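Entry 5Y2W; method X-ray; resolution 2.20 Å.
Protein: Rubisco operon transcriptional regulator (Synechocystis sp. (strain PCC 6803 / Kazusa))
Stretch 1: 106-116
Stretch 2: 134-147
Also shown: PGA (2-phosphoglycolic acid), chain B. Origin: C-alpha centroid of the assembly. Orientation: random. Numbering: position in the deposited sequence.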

ATOM      1  N   ASN A 106      -5.972  -4.739  27.121  1.00 44.04           N
ATOM      2  CA  ASN A 106      -6.216  -3.481  27.769  1.00 43.78           C
ATOM      3  C   ASN A 106      -4.943  -2.691  28.018  1.00 46.55           C
ATOM      4  O   ASN A 106      -4.019  -3.199  28.618  1.00 40.67           O
ATOM      5  CB  ASN A 106      -6.870  -3.762  29.109  1.00 44.47           C
ATOM      6  CG  ASN A 106      -8.348  -3.927  28.970  1.00 46.71           C
ATOM      7  OD1 ASN A 106      -9.011  -3.043  28.458  1.00 48.02           O
ATOM      8  ND2 ASN A 106      -8.864  -5.053  29.400  1.00 48.90           N
ATOM      9  N   ASP A 107      -4.910  -1.463  27.550  1.00 43.13           N
ATOM     10  CA  ASP A 107      -3.748  -0.592  27.704  1.00 49.53           C
ATOM     11  C   ASP A 107      -2.497  -1.008  26.952  1.00 45.54           C
ATOM     12  O   ASP A 107      -1.485  -0.346  27.084  1.00 52.08           O
ATOM     13  CB  ASP A 107      -3.468  -0.337  29.192  1.00 57.20           C
ATOM     14  CG  ASP A 107      -4.587   0.425  29.829  1.00 57.04           C
ATOM     15  OD1 ASP A 107      -4.662   1.621  29.536  1.00 68.29           O
ATOM     16  OD2 ASP A 107      -5.438  -0.168  30.532  1.00 65.17           O
ATOM     17  N   GLU A 108      -2.572  -2.060  26.138  1.00 38.48           N
ATOM     18  CA  GLU A 108      -1.505  -2.346  25.192  1.00 39.57           C
ATOM     19  C   GLU A 108      -1.347  -1.251  24.187  1.00 36.99           C
ATOM     20  O   GLU A 108      -2.329  -0.625  23.780  1.00 39.08           O
ATOM     21  CB  GLU A 108      -1.795  -3.604  24.397  1.00 39.93           C
ATOM     22  CG  GLU A 108      -1.574  -4.879  25.169  1.00 44.77           C
ATOM     23  CD  GLU A 108      -0.103  -5.294  25.286  1.00 48.73           C
ATOM     24  OE1 GLU A 108       0.715  -5.016  24.344  1.00 43.36           O
ATOM     25  OE2 GLU A 108       0.228  -5.890  26.351  1.00 52.96           O
ATOM     26  N   ALA A 109      -0.086  -0.996  23.800  1.00 42.11           N
ATOM     27  CA  ALA A 109       0.218  -0.008  22.774  1.00 42.03           C
ATOM     28  C   ALA A 109      -0.282  -0.640  21.484  1.00 41.80           C
ATOM     29  O   ALA A 109       0.082  -1.790  21.144  1.00 39.78           O
ATOM     30  CB  ALA A 109       1.714   0.288  22.674  1.00 42.12           C
ATOM     31  N   PHE A 110      -1.128   0.103  20.790  1.00 39.37           N
ATOM     32  CA  PHE A 110      -1.905  -0.431  19.668  1.00 39.35           C
ATOM     33  C   PHE A 110      -1.945   0.573  18.510  1.00 40.79           C
ATOM     34  O   PHE A 110      -2.410   1.710  18.668  1.00 43.90           O
ATOM     35  CB  PHE A 110      -3.310  -0.734  20.125  1.00 40.92           C
ATOM     36  CG  PHE A 110      -4.096  -1.561  19.156  1.00 36.69           C
ATOM     37  CD1 PHE A 110      -4.683  -0.974  18.050  1.00 39.96           C
ATOM     38  CD2 PHE A 110      -4.240  -2.913  19.353  1.00 43.44           C
ATOM     39  CE1 PHE A 110      -5.393  -1.740  17.135  1.00 39.83           C
ATOM     40  CE2 PHE A 110      -4.941  -3.693  18.462  1.00 43.94           C
ATOM     41  CZ  PHE A 110      -5.531  -3.096  17.345  1.00 41.53           C
ATOM     42  N   ILE A 111      -1.497   0.132  17.343  1.00 34.41           N
ATOM     43  CA  ILE A 111      -1.418   1.003  16.205  1.00 36.76           C
ATOM     44  C   ILE A 111      -2.672   0.864  15.424  1.00 36.45           C
ATOM     45  O   ILE A 111      -3.058  -0.258  15.075  1.00 39.62           O
ATOM     46  CB  ILE A 111      -0.222   0.615  15.324  1.00 39.27           C
ATOM     47  CG1 ILE A 111       1.084   0.633  16.152  1.00 41.08           C
ATOM     48  CG2 ILE A 111      -0.133   1.552  14.122  1.00 39.84           C
ATOM     49  CD1 ILE A 111       2.093  -0.417  15.749  1.00 40.03           C
ATOM     50  N   MET A 112      -3.291   1.966  15.073  1.00 36.95           N
ATOM     51  CA  MET A 112      -4.539   1.892  14.320  1.00 38.21           C
ATOM     52  C   MET A 112      -4.332   2.281  12.852  1.00 39.77           C
ATOM     53  O   MET A 112      -3.433   3.021  12.511  1.00 37.92           O
ATOM     54  CB  MET A 112      -5.545   2.864  14.903  1.00 40.27           C
ATOM     55  CG  MET A 112      -6.198   2.446  16.200  1.00 40.36           C
ATOM     56  SD  MET A 112      -7.601   1.313  16.008  1.00 42.06           S
ATOM     57  CE  MET A 112      -8.165   0.968  17.681  1.00 44.92           C
ATOM     58  N   ARG A 113      -5.161   1.741  11.978  1.00 34.72           N
ATOM     59  CA  ARG A 113      -5.289   2.190  10.606  1.00 35.65           C
ATOM     60  C   ARG A 113      -5.974   3.573  10.594  1.00 41.95           C
ATOM     61  O   ARG A 113      -6.536   4.005  11.617  1.00 45.61           O
ATOM     62  CB  ARG A 113      -6.178   1.182   9.828  1.00 34.96           C
ATOM     63  CG  ARG A 113      -5.491  -0.113   9.428  1.00 33.16           C
ATOM     64  CD  ARG A 113      -4.598   0.040   8.224  1.00 33.25           C
ATOM     65  NE  ARG A 113      -5.384   0.589   7.123  1.00 39.58           N
ATOM     66  CZ  ARG A 113      -6.163  -0.106   6.293  1.00 40.79           C
ATOM     67  NH1 ARG A 113      -6.928   0.568   5.417  1.00 35.13           N
ATOM     68  NH2 ARG A 113      -6.184  -1.446   6.343  1.00 39.43           N
ATOM     69  N   GLU A 114      -5.927   4.241   9.439  1.00 45.59           N
ATOM     70  CA  GLU A 114      -6.655   5.524   9.183  1.00 38.89           C
ATOM     71  C   GLU A 114      -8.156   5.347   9.337  1.00 44.38           C
ATOM     72  O   GLU A 114      -8.679   4.227   9.131  1.00 39.90           O
ATOM     73  CB  GLU A 114      -6.348   6.049   7.795  1.00 39.56           C
ATOM     74  CG  GLU A 114      -7.054   5.363   6.596  1.00 43.16           C
ATOM     75  CD  GLU A 114      -6.549   3.945   6.275  1.00 41.46           C
ATOM     76  OE1 GLU A 114      -7.162   3.312   5.371  1.00 37.72           O
ATOM     77  OE2 GLU A 114      -5.584   3.435   6.939  1.00 38.00           O
ATOM     78  N   LYS A 115      -8.821   6.425   9.774  1.00 42.07           N
ATOM     79  CA  LYS A 115     -10.270   6.572   9.720  1.00 45.08           C
ATOM     80  C   LYS A 115     -10.739   6.303   8.306  1.00 45.35           C
ATOM     81  O   LYS A 115     -10.133   6.790   7.356  1.00 49.90           O
ATOM     82  CB  LYS A 115     -10.706   8.000  10.131  1.00 52.35           C
ATOM     83  CG  LYS A 115     -10.517   8.327  11.615  1.00 57.82           C
ATOM     84  CD  LYS A 115     -11.110   9.683  12.014  1.00 59.99           C
ATOM     85  CE  LYS A 115     -10.809  10.019  13.477  1.00 68.10           C
ATOM     86  NZ  LYS A 115      -9.352   9.922  13.854  1.00 72.19           N
ATOM     87  N   GLY A 116     -11.799   5.517   8.174  1.00 40.91           N
ATOM     88  CA  GLY A 116     -12.237   5.003   6.875  1.00 41.43           C
ATOM     89  C   GLY A 116     -11.806   3.572   6.600  1.00 43.05           C
ATOM     90  O   GLY A 116     -12.304   2.922   5.663  1.00 41.59           O
ATOM     91  N   VAL A 134      -7.352   0.256  24.458  1.00 41.79           N
ATOM     92  CA  VAL A 134      -5.952   0.129  24.067  1.00 44.97           C
ATOM     93  C   VAL A 134      -5.370   1.498  24.006  1.00 41.78           C
ATOM     94  O   VAL A 134      -6.083   2.448  23.823  1.00 41.30           O
ATOM     95  CB  VAL A 134      -5.754  -0.542  22.695  1.00 42.55           C
ATOM     96  CG1 VAL A 134      -5.915  -2.015  22.840  1.00 40.81           C
ATOM     97  CG2 VAL A 134      -6.733   0.037  21.653  1.00 43.47           C
ATOM     98  N   ARG A 135      -4.058   1.578  24.129  1.00 44.44           N
ATOM     99  CA  ARG A 135      -3.370   2.857  24.094  1.00 46.96           C
ATOM    100  C   ARG A 135      -2.943   3.165  22.658  1.00 41.28           C
ATOM    101  O   ARG A 135      -2.086   2.526  22.092  1.00 35.37           O
ATOM    102  CB  ARG A 135      -2.165   2.799  25.026  1.00 53.79           C
ATOM    103  CG  ARG A 135      -1.501   4.143  25.208  1.00 65.58           C
ATOM    104  CD  ARG A 135      -0.559   4.200  26.411  1.00 73.72           C
ATOM    105  NE  ARG A 135       0.016   5.550  26.617  1.00 77.46           N
ATOM    106  CZ  ARG A 135       1.100   6.033  26.001  1.00 76.81           C
ATOM    107  NH1 ARG A 135       1.770   5.298  25.124  1.00 89.12           N
ATOM    108  NH2 ARG A 135       1.527   7.262  26.262  1.00 83.17           N
ATOM    109  N   VAL A 136      -3.595   4.107  22.041  1.00 44.06           N
ATOM    110  CA  VAL A 136      -3.300   4.437  20.658  1.00 48.95           C
ATOM    111  C   VAL A 136      -2.551   5.760  20.559  1.00 48.07           C
ATOM    112  O   VAL A 136      -3.015   6.758  21.021  1.00 48.49           O
ATOM    113  CB  VAL A 136      -4.601   4.567  19.866  1.00 47.35           C
ATOM    114  CG1 VAL A 136      -4.313   4.859  18.402  1.00 48.25           C
ATOM    115  CG2 VAL A 136      -5.421   3.296  20.014  1.00 50.78           C
ATOM    116  N   ARG A 137      -1.393   5.763  19.927  1.00 54.30           N
ATOM    117  CA  ARG A 137      -0.749   7.020  19.554  1.00 61.19           C
ATOM    118  C   ARG A 137      -0.352   7.133  18.059  1.00 58.94           C
ATOM    119  O   ARG A 137       0.021   8.205  17.590  1.00 59.66           O
ATOM    120  CB  ARG A 137       0.431   7.258  20.502  1.00 65.99           C
ATOM    121  CG  ARG A 137      -0.060   7.637  21.902  1.00 75.45           C
ATOM    122  CD  ARG A 137       1.013   8.350  22.683  1.00 89.48           C
ATOM    123  NE  ARG A 137       2.176   7.465  22.848  1.00 92.43           N
ATOM    124  CZ  ARG A 137       3.418   7.679  22.386  1.00 87.81           C
ATOM    125  NH1 ARG A 137       4.354   6.760  22.640  1.00 85.06           N
ATOM    126  NH2 ARG A 137       3.751   8.769  21.672  1.00 76.77           N
ATOM    127  N   LEU A 138      -0.444   6.021  17.329  1.00 51.82           N
ATOM    128  CA  LEU A 138      -0.115   5.958  15.927  1.00 43.33           C
ATOM    129  C   LEU A 138      -1.340   5.523  15.184  1.00 45.06           C
ATOM    130  O   LEU A 138      -1.894   4.464  15.459  1.00 45.42           O
ATOM    131  CB  LEU A 138       0.988   4.953  15.673  1.00 44.19           C
ATOM    132  CG  LEU A 138       2.339   5.247  16.306  1.00 49.71           C
ATOM    133  CD1 LEU A 138       3.341   4.160  16.018  1.00 46.61           C
ATOM    134  CD2 LEU A 138       2.841   6.572  15.756  1.00 57.70           C
ATOM    135  N   GLU A 139      -1.759   6.369  14.263  1.00 42.22           N
ATOM    136  CA  GLU A 139      -2.760   6.041  13.285  1.00 43.92           C
ATOM    137  C   GLU A 139      -2.018   6.021  11.971  1.00 42.17           C
ATOM    138  O   GLU A 139      -1.655   7.072  11.451  1.00 40.66           O
ATOM    139  CB  GLU A 139      -3.855   7.103  13.340  1.00 48.71           C
ATOM    140  CG  GLU A 139      -4.820   7.047  12.209  1.00 55.25           C
ATOM    141  CD  GLU A 139      -5.932   8.053  12.353  1.00 66.55           C
ATOM    142  OE1 GLU A 139      -6.355   8.599  11.288  1.00 71.83           O
ATOM    143  OE2 GLU A 139      -6.394   8.267  13.514  1.00 65.39           O
ATOM    144  N   LEU A 140      -1.735   4.818  11.449  1.00 39.66           N
ATOM    145  CA  LEU A 140      -0.926   4.665  10.229  1.00 33.69           C
ATOM    146  C   LEU A 140      -1.734   4.158   9.046  1.00 36.45           C
ATOM    147  O   LEU A 140      -2.183   3.031   9.026  1.00 39.66           O
ATOM    148  CB  LEU A 140       0.266   3.787  10.456  1.00 37.44           C
ATOM    149  CG  LEU A 140       1.181   4.143  11.615  1.00 40.65           C
ATOM    150  CD1 LEU A 140       2.342   3.163  11.682  1.00 42.82           C
ATOM    151  CD2 LEU A 140       1.682   5.556  11.456  1.00 45.20           C
ATOM    152  N   GLY A 141      -1.903   5.013   8.038  1.00 42.31           N
ATOM    153  CA  GLY A 141      -2.739   4.713   6.893  1.00 40.65           C
ATOM    154  C   GLY A 141      -2.245   3.686   5.850  1.00 39.39           C
ATOM    155  O   GLY A 141      -2.341   3.923   4.642  1.00 36.97           O
ATOM    156  N   SER A 142      -1.778   2.531   6.287  1.00 37.48           N
ATOM    157  CA  SER A 142      -1.325   1.506   5.363  1.00 33.61           C
ATOM    158  C   SER A 142      -1.047   0.291   6.179  1.00 36.66           C
ATOM    159  O   SER A 142      -0.462   0.402   7.262  1.00 37.60           O
ATOM    160  CB  SER A 142      -0.030   1.962   4.710  1.00 37.81           C
ATOM    161  OG  SER A 142       0.795   0.889   4.320  1.00 43.52           O
ATOM    162  N   ASN A 143      -1.486  -0.872   5.716  1.00 38.35           N
ATOM    163  CA  ASN A 143      -1.085  -2.135   6.348  1.00 41.55           C
ATOM    164  C   ASN A 143       0.422  -2.336   6.415  1.00 38.43           C
ATOM    165  O   ASN A 143       0.936  -2.928   7.376  1.00 37.08           O
ATOM    166  CB  ASN A 143      -1.749  -3.333   5.678  1.00 39.76           C
ATOM    167  CG  ASN A 143      -3.275  -3.236   5.693  1.00 39.61           C
ATOM    168  OD1 ASN A 143      -3.928  -3.234   6.751  1.00 35.72           O
ATOM    169  ND2 ASN A 143      -3.851  -3.129   4.507  1.00 37.21           N
ATOM    170  N   GLU A 144       1.144  -1.888   5.405  1.00 34.01           N
ATOM    171  CA  GLU A 144       2.575  -2.176   5.362  1.00 38.62           C
ATOM    172  C   GLU A 144       3.203  -1.282   6.420  1.00 37.95           C
ATOM    173  O   GLU A 144       4.048  -1.698   7.132  1.00 37.34           O
ATOM    174  CB  GLU A 144       3.211  -1.849   4.011  1.00 44.25           C
ATOM    175  CG  GLU A 144       2.264  -1.996   2.833  1.00 51.17           C
ATOM    176  CD  GLU A 144       1.963  -3.444   2.636  1.00 58.84           C
ATOM    177  OE1 GLU A 144       2.996  -4.165   2.665  1.00 58.21           O
ATOM    178  OE2 GLU A 144       0.750  -3.857   2.512  1.00 60.40           O
ATOM    179  N   ALA A 145       2.748  -0.039   6.508  1.00 41.19           N
ATOM    180  CA  ALA A 145       3.268   0.916   7.522  1.00 40.01           C
ATOM    181  C   ALA A 145       3.115   0.330   8.906  1.00 42.33           C
ATOM    182  O   ALA A 145       4.044   0.401   9.675  1.00 38.38           O
ATOM    183  CB  ALA A 145       2.515   2.224   7.437  1.00 39.30           C
ATOM    184  N   ILE A 146       1.942  -0.286   9.178  1.00 35.43           N
ATOM    185  CA  ILE A 146       1.693  -0.875  10.427  1.00 35.55           C
ATOM    186  C   ILE A 146       2.588  -2.068  10.682  1.00 38.53           C
ATOM    187  O   ILE A 146       3.123  -2.210  11.785  1.00 39.30           O
ATOM    188  CB  ILE A 146       0.222  -1.284  10.615  1.00 35.64           C
ATOM    189  CG1 ILE A 146      -0.650  -0.057  10.653  1.00 34.37           C
ATOM    190  CG2 ILE A 146       0.088  -2.031  11.922  1.00 36.53           C
ATOM    191  CD1 ILE A 146      -2.132  -0.315  10.749  1.00 36.90           C
ATOM    192  N   LYS A 147       2.822  -2.917   9.699  1.00 41.02           N
ATOM    193  CA  LYS A 147       3.768  -4.039   9.930  1.00 38.73           C
ATOM    194  C   LYS A 147       5.194  -3.538  10.261  1.00 37.56           C
ATOM    195  O   LYS A 147       5.891  -4.111  11.105  1.00 36.03           O
ATOM    196  CB  LYS A 147       3.862  -4.934   8.727  1.00 38.84           C
ATOM    197  CG  LYS A 147       2.573  -5.730   8.514  1.00 45.98           C
ATOM    198  CD  LYS A 147       2.747  -6.791   7.448  1.00 44.50           C
ATOM    199  CE  LYS A 147       2.811  -6.237   6.029  1.00 45.29           C
ATOM    200  NZ  LYS A 147       3.279  -7.346   5.159  1.00 45.94           N
TER
HETATM  201  P   PGA B 401      -9.575  -1.597   4.879  1.00 38.71           P
HETATM  202  O1P PGA B 401     -10.141  -3.056   4.474  1.00 37.19           O
HETATM  203  O2P PGA B 401      -8.505  -1.281   3.889  1.00 38.65           O
HETATM  204  O3P PGA B 401      -9.101  -1.772   6.332  1.00 35.24           O
HETATM  205  O4P PGA B 401     -10.707  -0.683   4.591  1.00 32.70           O
HETATM  206  C2  PGA B 401      -9.396  -4.243   4.301  1.00 38.72           C
HETATM  207  C1  PGA B 401     -10.074  -5.457   4.922  1.00 42.33           C
HETATM  208  O1  PGA B 401      -9.506  -6.592   4.840  1.00 36.48           O
HETATM  209  O2  PGA B 401     -11.173  -5.281   5.488  1.00 40.77           O
HETATM  210  O   HOH W   1      -0.272   3.501  18.773  1.00 45.06           O

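The two stretches run side by side and bury 953 Å² between them. Four of the five hydrogen bonds across the contact are between backbone atoms, in two short ladders.

Val 134 packs its compact branched side chain beside Phe 110, with Val 134 CB 3.6 Å from Phe 110 CB. Arg 135 forms the first ladder through its backbone. Arg 135 N donates to Glu 108 O at 2.8 Å, and Phe 110 N donates to Arg 135 O at 2.9 Å. The end of the Arg 135 side chain leads away, as suits a charged group at an exposed position.

Val 136 meets Met 112, with Val 136 CG1 3.8 Å from Met 112 CG. Between the ladders the register shifts by one residue. Here water 1 links the backbones: its O donates to Phe 110 O at 2.8 Å and accepts from Arg 137 N at 2.8 Å.

The second ladder begins at Leu 138, where Leu 138 O accepts from Met 112 N at 2.9 Å. It continues where Leu 140 N donates to Met 112 O at 2.7 Å. Between these bonds, the extended Glu 139 side chain reaches Lys 115. Glu 139 OE2 and Lys 115 NZ form a salt bridge at 3.4 Å.

Leu 138 and Leu 140 supply a buried apolar setting for Ile 111. Ile 111 CG2 lies 3.8 Å from Leu 140 CD1.

Glu 114 OE2 lies 3.1 Å from Gly 141 CA. Ser 142 caps the following helix, with Ser 142 OG accepting from Ala 145 N at 3.1 Å.

Asn 143 OD1 accepts from Arg 113 NH2 at 2.9 Å. Arg 113 is also held by a salt bridge from Arg 113 NH1 to Glu 114 OE1 at 2.8 Å. Arg 113 NH1 also donates to PGA O2P at 2.9 Å. Ile 146 adds to the apolar setting of Ile 111, with Ile 146 CG1 3.9 Å from Ile 111 CG2.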